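Local coordinates for protein CarG (Serratia, PDB 4O7J) that probably takes part in intrinsic resistance to carbapenem antibiotics and is a structural homologue of lysozyme inhibitors, at residues 26-31 / 36-41; 64-69 / 74-79. All coordinates share one frame; numbering follows the deposited sequence.

Contact 1: 26-31 / 36-41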
ATOM      1  N   LEU A  26       3.290   6.554  -7.053  1.00 11.75           N
ATOM      2  CA  LEU A  26       2.619   7.770  -6.624  1.00 12.15           C
ATOM      3  C   LEU A  26       1.148   7.669  -6.963  1.00 12.80           C
ATOM      4  O   LEU A  26       0.771   7.520  -8.155  1.00 15.30           O
ATOM      5  CB  LEU A  26       3.248   8.941  -7.372  1.00 14.24           C
ATOM      6  CG  LEU A  26       2.611  10.312  -7.134  1.00 18.53           C
ATOM      7  CD1 LEU A  26       2.769  10.662  -5.667  1.00 19.38           C
ATOM      8  CD2 LEU A  26       3.175  11.363  -8.127  1.00 18.73           C
ATOM      9  N   ALA A  27       0.299   7.823  -5.977  1.00 12.81           N
ATOM     10  CA  ALA A  27      -1.124   7.652  -6.143  1.00 13.12           C
ATOM     11  C   ALA A  27      -1.835   8.551  -5.177  1.00 14.56           C
ATOM     12  O   ALA A  27      -1.202   9.237  -4.381  1.00 17.18           O
ATOM     13  CB  ALA A  27      -1.500   6.194  -5.896  1.00 13.02           C
ATOM     14  N   GLN A  28      -3.164   8.559  -5.238  1.00 14.49           N
ATOM     15  CA  GLN A  28      -3.963   9.341  -4.326  1.00 14.54           C
ATOM     16  C   GLN A  28      -5.097   8.524  -3.765  1.00 13.86           C
ATOM     17  O   GLN A  28      -5.640   7.644  -4.450  1.00 12.62           O
ATOM     18  CB  GLN A  28      -4.487  10.563  -5.124  1.00 18.23           C
ATOM     19  CG  GLN A  28      -5.345  10.219  -6.325  1.00 18.79           C
ATOM     20  CD  GLN A  28      -5.451  11.373  -7.303  1.00 23.24           C
ATOM     21  OE1 GLN A  28      -4.469  11.720  -7.946  1.00 22.76           O
ATOM     22  NE2 GLN A  28      -6.643  11.887  -7.510  1.00 21.39           N
ATOM     23  N   PHE A  29      -5.485   8.839  -2.563  1.00 14.47           N
ATOM     24  CA  PHE A  29      -6.697   8.303  -1.963  1.00 13.66           C
ATOM     25  C   PHE A  29      -7.771   9.303  -2.216  1.00 14.05           C
ATOM     26  O   PHE A  29      -7.688  10.430  -1.684  1.00 16.94           O
ATOM     27  CB  PHE A  29      -6.501   8.055  -0.483  1.00 14.00           C
ATOM     28  CG  PHE A  29      -7.733   7.661   0.227  1.00 13.96           C
ATOM     29  CD1 PHE A  29      -8.540   6.687  -0.270  1.00 15.33           C
ATOM     30  CD2 PHE A  29      -8.025   8.200   1.491  1.00 15.32           C
ATOM     31  CE1 PHE A  29      -9.638   6.248   0.438  1.00 14.91           C
ATOM     32  CE2 PHE A  29      -9.185   7.860   2.123  1.00 14.29           C
ATOM     33  CZ  PHE A  29      -9.997   6.879   1.626  1.00 14.38           C
ATOM     34  N   ASP A  30      -8.710   8.917  -3.078  1.00 14.58           N
ATOM     35  CA  ASP A  30      -9.904   9.717  -3.388  1.00 16.25           C
ATOM     36  C   ASP A  30     -11.061   9.381  -2.485  1.00 16.08           C
ATOM     37  O   ASP A  30     -11.572   8.252  -2.501  1.00 13.37           O
ATOM     38  CB  ASP A  30     -10.296   9.489  -4.858  1.00 18.11           C
ATOM     39  CG  ASP A  30      -9.267  10.014  -5.817  1.00 20.72           C
ATOM     40  OD1 ASP A  30      -8.822  11.159  -5.657  1.00 20.61           O
ATOM     41  OD2 ASP A  30      -8.835   9.263  -6.723  1.00 21.26           O
ATOM     42  N   ASN A  31     -11.505  10.321  -1.651  1.00 16.36           N
ATOM     43  CA  ASN A  31     -12.568   9.998  -0.704  1.00 18.11           C
ATOM     44  C   ASN A  31     -13.629  11.072  -0.653  1.00 19.02           C
ATOM     45  O   ASN A  31     -14.120  11.433   0.432  1.00 18.98           O
ATOM     46  CB  ASN A  31     -12.046   9.707   0.711  1.00 23.17           C
ATOM     47  CG  ASN A  31     -11.440  10.914   1.353  1.00 26.98           C
ATOM     48  OD1 ASN A  31     -10.924  11.790   0.659  1.00 32.18           O
ATOM     49  ND2 ASN A  31     -11.534  10.998   2.680  1.00 29.57           N
ATOM     50  N   PRO A  36      -7.609  15.179  -2.978  1.00 25.18           N
ATOM     51  CA  PRO A  36      -6.993  13.862  -2.772  1.00 24.68           C
ATOM     52  C   PRO A  36      -5.788  13.901  -1.847  1.00 23.03           C
ATOM     53  O   PRO A  36      -5.042  14.831  -1.809  1.00 19.73           O
ATOM     54  CB  PRO A  36      -6.509  13.468  -4.142  1.00 27.89           C
ATOM     55  CG  PRO A  36      -7.033  14.460  -5.079  1.00 28.66           C
ATOM     56  CD  PRO A  36      -7.396  15.668  -4.322  1.00 25.89           C
ATOM     57  N   ASN A  37      -5.653  12.823  -1.110  1.00 21.89           N
ATOM     58  CA  ASN A  37      -4.509  12.558  -0.314  1.00 21.20           C
ATOM     59  C   ASN A  37      -3.497  11.815  -1.147  1.00 20.38           C
ATOM     60  O   ASN A  37      -3.743  10.735  -1.557  1.00 18.44           O
ATOM     61  CB  ASN A  37      -4.919  11.702   0.841  1.00 28.09           C
ATOM     62  CG  ASN A  37      -4.226  12.089   2.062  1.00 35.09           C
ATOM     63  OD1 ASN A  37      -4.783  12.720   2.944  1.00 38.33           O
ATOM     64  ND2 ASN A  37      -2.986  11.828   2.072  1.00 40.68           N
ATOM     65  N   LEU A  38      -2.371  12.445  -1.401  1.00 16.58           N
ATOM     66  CA  LEU A  38      -1.318  11.809  -2.184  1.00 18.22           C
ATOM     67  C   LEU A  38      -0.513  10.883  -1.301  1.00 16.58           C
ATOM     68  O   LEU A  38      -0.250  11.165  -0.123  1.00 16.43           O
ATOM     69  CB  LEU A  38      -0.403  12.867  -2.761  1.00 19.85           C
ATOM     70  CG  LEU A  38      -0.972  13.802  -3.815  1.00 25.42           C
ATOM     71  CD1 LEU A  38       0.172  14.645  -4.333  1.00 29.76           C
ATOM     72  CD2 LEU A  38      -1.612  13.020  -4.925  1.00 26.87           C
ATOM     73  N   GLY A  39      -0.140   9.759  -1.875  1.00 16.48           N
ATOM     74  CA  GLY A  39       0.578   8.724  -1.191  1.00 15.04           C
ATOM     75  C   GLY A  39       1.671   8.061  -2.008  1.00 14.37           C
ATOM     76  O   GLY A  39       1.519   7.893  -3.242  1.00 15.91           O
ATOM     77  N   LEU A  40       2.783   7.741  -1.344  1.00 13.59           N
ATOM     78  CA  LEU A  40       3.871   6.992  -1.983  1.00 11.82           C
ATOM     79  C   LEU A  40       3.909   5.546  -1.409  1.00 12.10           C
ATOM     80  O   LEU A  40       3.927   5.363  -0.174  1.00 12.63           O
ATOM     81  CB  LEU A  40       5.193   7.627  -1.616  1.00 13.47           C
ATOM     82  CG  LEU A  40       5.323   9.057  -2.084  1.00 14.02           C
ATOM     83  CD1 LEU A  40       6.636   9.651  -1.570  1.00 15.44           C
ATOM     84  CD2 LEU A  40       5.319   9.136  -3.597  1.00 15.63           C
ATOM     85  N   THR A  41       4.012   4.581  -2.286  1.00 12.44           N
ATOM     86  CA  THR A  41       4.143   3.162  -1.915  1.00 12.39           C
ATOM     87  C   THR A  41       5.431   2.625  -2.601  1.00 11.84           C
ATOM     88  O   THR A  41       5.659   2.905  -3.779  1.00 13.64           O
ATOM     89  CB  THR A  41       2.868   2.372  -2.328  1.00 13.05           C
ATOM     90  OG1 THR A  41       1.681   3.056  -1.888  1.00 12.13           O
ATOM     91  CG2 THR A  41       2.884   0.955  -1.645  1.00 12.91           C
TER
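A27 and G39 hold each other through two backbone hydrogen bonds, A27 N to G39 O at 3.0 Å and G39 N to A27 O at 2.8 Å. Two residues on, F29 and N37 repeat the exchange; here the bond from F29 N to N37 O, 2.8 Å long, is the shorter, and N37 N reaches back to F29 O. Q28 with L38 between them, and L26 with L40 beyond A27, are non-hydrogen-bonded pairs, and at Q28 the strands draw close enough for its CA to sit 3.1 Å from N37 O in a CA-H...O contact.

On the side of Q28, the amide end turns along its own strand: NE2 gives a nearly straight bond (170°) to the syn lone pair of D30 OD1, with the acceptor almost in the amide plane. P36 lies alongside the Q28 side chain, its CG 3.6 Å from Q28 NE2, and crosses that of D30 at a slant, its CB near D30 OD1. The other carboxylate oxygen, D30 OD2, meets S52 and R46 of the second subunit. Further along, L38 CD2 rests on Q28 CB, and the methyls L26 CD1 and L40 CD2 touch at 3.6 Å.

The Q28 bond takes up one D30 oxygen and limits how the carboxylate can turn, while the other faces a positive charge across the dimer interface. The loop end of this antiparallel hairpin therefore belongs partly to the dimer contact, where the cation should favour an ionised D30.

Contact 2: 64-69 / 74-79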
ATOM      1  N   TRP A  64       2.822   5.876   2.458  1.00 12.82           N
ATOM      2  CA  TRP A  64       3.117   7.150   3.046  1.00 12.66           C
ATOM      3  C   TRP A  64       2.196   8.234   2.495  1.00 13.90           C
ATOM      4  O   TRP A  64       2.299   8.593   1.337  1.00 15.57           O
ATOM      5  CB  TRP A  64       4.581   7.586   2.787  1.00 11.82           C
ATOM      6  CG  TRP A  64       5.623   6.657   3.280  1.00 12.45           C
ATOM      7  CD1 TRP A  64       5.974   5.468   2.719  1.00 12.23           C
ATOM      8  CD2 TRP A  64       6.490   6.845   4.394  1.00 12.55           C
ATOM      9  NE1 TRP A  64       6.951   4.868   3.438  1.00 13.06           N
ATOM     10  CE2 TRP A  64       7.279   5.673   4.507  1.00 13.98           C
ATOM     11  CE3 TRP A  64       6.671   7.894   5.338  1.00 13.51           C
ATOM     12  CZ2 TRP A  64       8.326   5.557   5.439  1.00 15.18           C
ATOM     13  CZ3 TRP A  64       7.636   7.710   6.349  1.00 15.18           C
ATOM     14  CH2 TRP A  64       8.466   6.570   6.378  1.00 15.32           C
ATOM     15  N   PHE A  65       1.293   8.754   3.340  1.00 15.41           N
ATOM     16  CA  PHE A  65       0.332   9.719   2.907  1.00 14.34           C
ATOM     17  C   PHE A  65       0.667  11.119   3.425  1.00 16.04           C
ATOM     18  O   PHE A  65       1.178  11.293   4.573  1.00 14.00           O
ATOM     19  CB  PHE A  65      -1.075   9.334   3.392  1.00 15.63           C
ATOM     20  CG  PHE A  65      -1.718   8.226   2.616  1.00 15.23           C
ATOM     21  CD1 PHE A  65      -2.219   8.420   1.358  1.00 15.17           C
ATOM     22  CD2 PHE A  65      -1.837   6.987   3.200  1.00 16.69           C
ATOM     23  CE1 PHE A  65      -2.862   7.422   0.681  1.00 16.17           C
ATOM     24  CE2 PHE A  65      -2.441   5.940   2.503  1.00 16.28           C
ATOM     25  CZ  PHE A  65      -2.960   6.175   1.259  1.00 15.22           C
ATOM     26  N   ASP A  66       0.318  12.091   2.632  1.00 15.17           N
ATOM     27  CA  ASP A  66       0.228  13.460   3.110  1.00 18.49           C
ATOM     28  C   ASP A  66      -1.033  13.636   3.955  1.00 20.91           C
ATOM     29  O   ASP A  66      -1.946  12.779   3.904  1.00 20.72           O
ATOM     30  CB  ASP A  66       0.410  14.481   1.983  1.00 23.84           C
ATOM     31  CG  ASP A  66      -0.860  14.741   1.181  1.00 29.91           C
ATOM     32  OD1 ASP A  66      -1.993  14.621   1.693  1.00 35.77           O
ATOM     33  OD2 ASP A  66      -0.707  15.036  -0.028  1.00 40.76           O
ATOM     34  N   TYR A  67      -1.066  14.634   4.801  1.00 19.09           N
ATOM     35  CA  TYR A  67      -2.171  14.795   5.693  1.00 19.38           C
ATOM     36  C   TYR A  67      -2.552  16.229   5.801  1.00 20.46           C
ATOM     37  O   TYR A  67      -1.710  17.063   5.841  1.00 18.89           O
ATOM     38  CB  TYR A  67      -1.839  14.239   7.059  1.00 21.41           C
ATOM     39  CG  TYR A  67      -1.730  12.723   7.112  1.00 26.28           C
ATOM     40  CD1 TYR A  67      -2.855  11.911   7.119  1.00 31.27           C
ATOM     41  CD2 TYR A  67      -0.520  12.105   7.165  1.00 26.94           C
ATOM     42  CE1 TYR A  67      -2.742  10.533   7.188  1.00 31.88           C
ATOM     43  CE2 TYR A  67      -0.395  10.750   7.218  1.00 29.68           C
ATOM     44  CZ  TYR A  67      -1.503   9.967   7.245  1.00 30.84           C
ATOM     45  OH  TYR A  67      -1.336   8.626   7.308  1.00 32.61           O
ATOM     46  N   ARG A  68      -3.847  16.487   5.824  1.00 22.83           N
ATOM     47  CA  ARG A  68      -4.358  17.821   6.104  1.00 24.25           C
ATOM     48  C   ARG A  68      -5.119  17.937   7.412  1.00 28.57           C
ATOM     49  O   ARG A  68      -5.597  16.981   7.935  1.00 24.13           O
ATOM     50  CB  ARG A  68      -5.232  18.310   4.975  1.00 28.38           C
ATOM     51  CG  ARG A  68      -4.569  18.246   3.648  1.00 32.77           C
ATOM     52  CD  ARG A  68      -5.437  18.737   2.549  1.00 33.84           C
ATOM     53  NE  ARG A  68      -4.769  18.493   1.313  1.00 37.75           N
ATOM     54  CZ  ARG A  68      -4.325  19.407   0.492  1.00 36.94           C
ATOM     55  NH1 ARG A  68      -3.673  19.071  -0.599  1.00 36.62           N
ATOM     56  NH2 ARG A  68      -4.564  20.658   0.733  1.00 40.87           N
ATOM     57  N   LEU A  69      -5.203  19.146   7.917  1.00 26.99           N
ATOM     58  CA  LEU A  69      -5.941  19.434   9.128  1.00 30.14           C
ATOM     59  C   LEU A  69      -7.438  19.117   9.034  1.00 31.73           C
ATOM     60  O   LEU A  69      -8.050  18.678   9.977  1.00 30.71           O
ATOM     61  CB  LEU A  69      -5.765  20.905   9.471  1.00 29.82           C
ATOM     62  CG  LEU A  69      -6.348  21.426  10.757  1.00 33.38           C
ATOM     63  CD1 LEU A  69      -6.001  20.551  11.946  1.00 32.67           C
ATOM     64  CD2 LEU A  69      -5.924  22.838  11.024  1.00 33.34           C
ATOM     65  N   ASP A  74      -6.381  24.175   2.617  1.00 25.15           N
ATOM     66  CA  ASP A  74      -5.507  24.356   1.474  1.00 28.55           C
ATOM     67  C   ASP A  74      -4.020  24.415   1.923  1.00 24.56           C
ATOM     68  O   ASP A  74      -3.232  25.149   1.420  1.00 28.63           O
ATOM     69  CB  ASP A  74      -5.979  25.570   0.667  1.00 34.83           C
ATOM     70  CG  ASP A  74      -7.492  25.511   0.365  1.00 47.30           C
ATOM     71  OD1 ASP A  74      -8.006  24.435   0.067  1.00 45.76           O
ATOM     72  OD2 ASP A  74      -8.182  26.533   0.455  1.00 58.59           O
ATOM     73  N   PHE A  75      -3.686  23.587   2.883  1.00 19.74           N
ATOM     74  CA  PHE A  75      -2.312  23.398   3.252  1.00 16.74           C
ATOM     75  C   PHE A  75      -2.113  22.036   3.842  1.00 15.87           C
ATOM     76  O   PHE A  75      -3.040  21.461   4.254  1.00 14.77           O
ATOM     77  CB  PHE A  75      -1.886  24.484   4.223  1.00 17.53           C
ATOM     78  CG  PHE A  75      -2.624  24.481   5.516  1.00 18.22           C
ATOM     79  CD1 PHE A  75      -3.792  25.194   5.677  1.00 20.16           C
ATOM     80  CD2 PHE A  75      -2.134  23.783   6.596  1.00 18.52           C
ATOM     81  CE1 PHE A  75      -4.437  25.198   6.868  1.00 17.85           C
ATOM     82  CE2 PHE A  75      -2.808  23.773   7.779  1.00 18.13           C
ATOM     83  CZ  PHE A  75      -3.967  24.471   7.905  1.00 19.40           C
ATOM     84  N   LEU A  76      -0.881  21.560   3.831  1.00 14.28           N
ATOM     85  CA  LEU A  76      -0.549  20.285   4.379  1.00 14.92           C
ATOM     86  C   LEU A  76      -0.016  20.480   5.809  1.00 14.32           C
ATOM     87  O   LEU A  76       0.830  21.360   6.080  1.00 13.05           O
ATOM     88  CB  LEU A  76       0.517  19.654   3.526  1.00 15.14           C
ATOM     89  CG  LEU A  76       0.027  19.289   2.100  1.00 18.61           C
ATOM     90  CD1 LEU A  76       1.164  18.723   1.303  1.00 19.57           C
ATOM     91  CD2 LEU A  76      -1.106  18.309   2.168  1.00 20.24           C
ATOM     92  N   VAL A  77      -0.376  19.538   6.638  1.00 13.79           N
ATOM     93  CA  VAL A  77       0.233  19.323   7.940  1.00 15.28           C
ATOM     94  C   VAL A  77       1.398  18.284   7.893  1.00 15.31           C
ATOM     95  O   VAL A  77       2.285  18.328   8.709  1.00 13.50           O
ATOM     96  CB  VAL A  77      -0.808  19.012   9.021  1.00 16.58           C
ATOM     97  CG1 VAL A  77      -1.755  20.215   9.221  1.00 19.08           C
ATOM     98  CG2 VAL A  77      -1.621  17.818   8.640  1.00 22.12           C
ATOM     99  N   GLN A  78       1.372  17.351   6.948  1.00 13.39           N
ATOM    100  CA  GLN A  78       2.408  16.397   6.788  1.00 16.84           C
ATOM    101  C   GLN A  78       2.559  16.089   5.300  1.00 14.17           C
ATOM    102  O   GLN A  78       1.551  15.964   4.577  1.00 15.13           O
ATOM    103  CB  GLN A  78       2.091  15.127   7.596  1.00 19.35           C
ATOM    104  CG  GLN A  78       3.158  14.055   7.615  1.00 21.73           C
ATOM    105  CD  GLN A  78       3.076  13.164   8.888  1.00 26.74           C
ATOM    106  OE1 GLN A  78       2.614  13.590   9.936  1.00 34.29           O
ATOM    107  NE2 GLN A  78       3.554  11.973   8.799  1.00 30.28           N
ATOM    108  N   ASP A  79       3.821  15.989   4.853  1.00 13.29           N
ATOM    109  CA  ASP A  79       4.150  15.651   3.452  1.00 14.15           C
ATOM    110  C   ASP A  79       5.331  14.739   3.429  1.00 14.16           C
ATOM    111  O   ASP A  79       6.054  14.614   4.422  1.00 13.94           O
ATOM    112  CB  ASP A  79       4.439  16.876   2.623  1.00 16.57           C
ATOM    113  CG  ASP A  79       4.246  16.685   1.141  1.00 18.86           C
ATOM    114  OD1 ASP A  79       3.716  15.634   0.653  1.00 20.03           O
ATOM    115  OD2 ASP A  79       4.643  17.638   0.435  1.00 21.37           O
TER
HETATM  116  O   HOH W   1       3.681  10.917   6.023  1.00 30.00           O
HETATM  117  O   HOH W   2       1.812  15.457  -1.243  1.00 32.05           O
HETATM  118  O   HOH W   3      -4.142  21.273   6.689  1.00 21.35           O
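R68 reaches across to 74-79 with an aliphatic chain extended from CG to NE. Its CB lies 3.9 Å from F75 O, and CG comes closer to that oxygen, at 3.6 Å, while also touching the L76 methyl CD2. CD still skirts F75 O; beyond it, NE and CZ each lie 3.8 Å from L76 CD2, which covers one face of the guanidinium toward its rim. At the tip, NH2 passes the CA of D74 at the guanidinium edge and is hydrogen-bonded to A73 O in the intervening turn.

The same L76 methyl also meets the D66 carboxylate, the two side chains crossing at about a right angle. That carboxylate shares water 2 with D79, so a solvent molecule donates to both acids. Water 3 bridges L69 N and F75 O, lying over one face of the F75 ring.

Along the backbone, Y67 O takes two N-H groups: V77 N at 2.9 Å, in the carbonyl plane, and the longer Q78 N at 3.3 Å. Y67 N returns a bond to Q78 O, and the Y67 ring edge lies beside Q78 CB. Two residues, V77 and Q78, thus face a single Y67, the signature of a classic beta bulge, set here in a short antiparallel pairing.

Starting from the N terminus, the chain runs along strand 22-29, turns through the four residues after N31 and comes back on strand 37-45; contact 1 closes that hairpin. Contact 2 opens later and closes a second four-residue connection between 64-69 and 74-79, so the two are in series, neither nested nor crossed. Their centres are about 11 Å apart, and they meet where strand 64-65 pairs with 37-45: L40 N probably bonds to W64 O, whereas the approach of N37 ND2 to D66 O is implausibly short and so doubtful. Strand 64-65 thus belongs to the five-stranded sheet of contact 1, whereas 78-85 is an outermost strand of the four-stranded sheet, making contact 2 a tie between the two sheets.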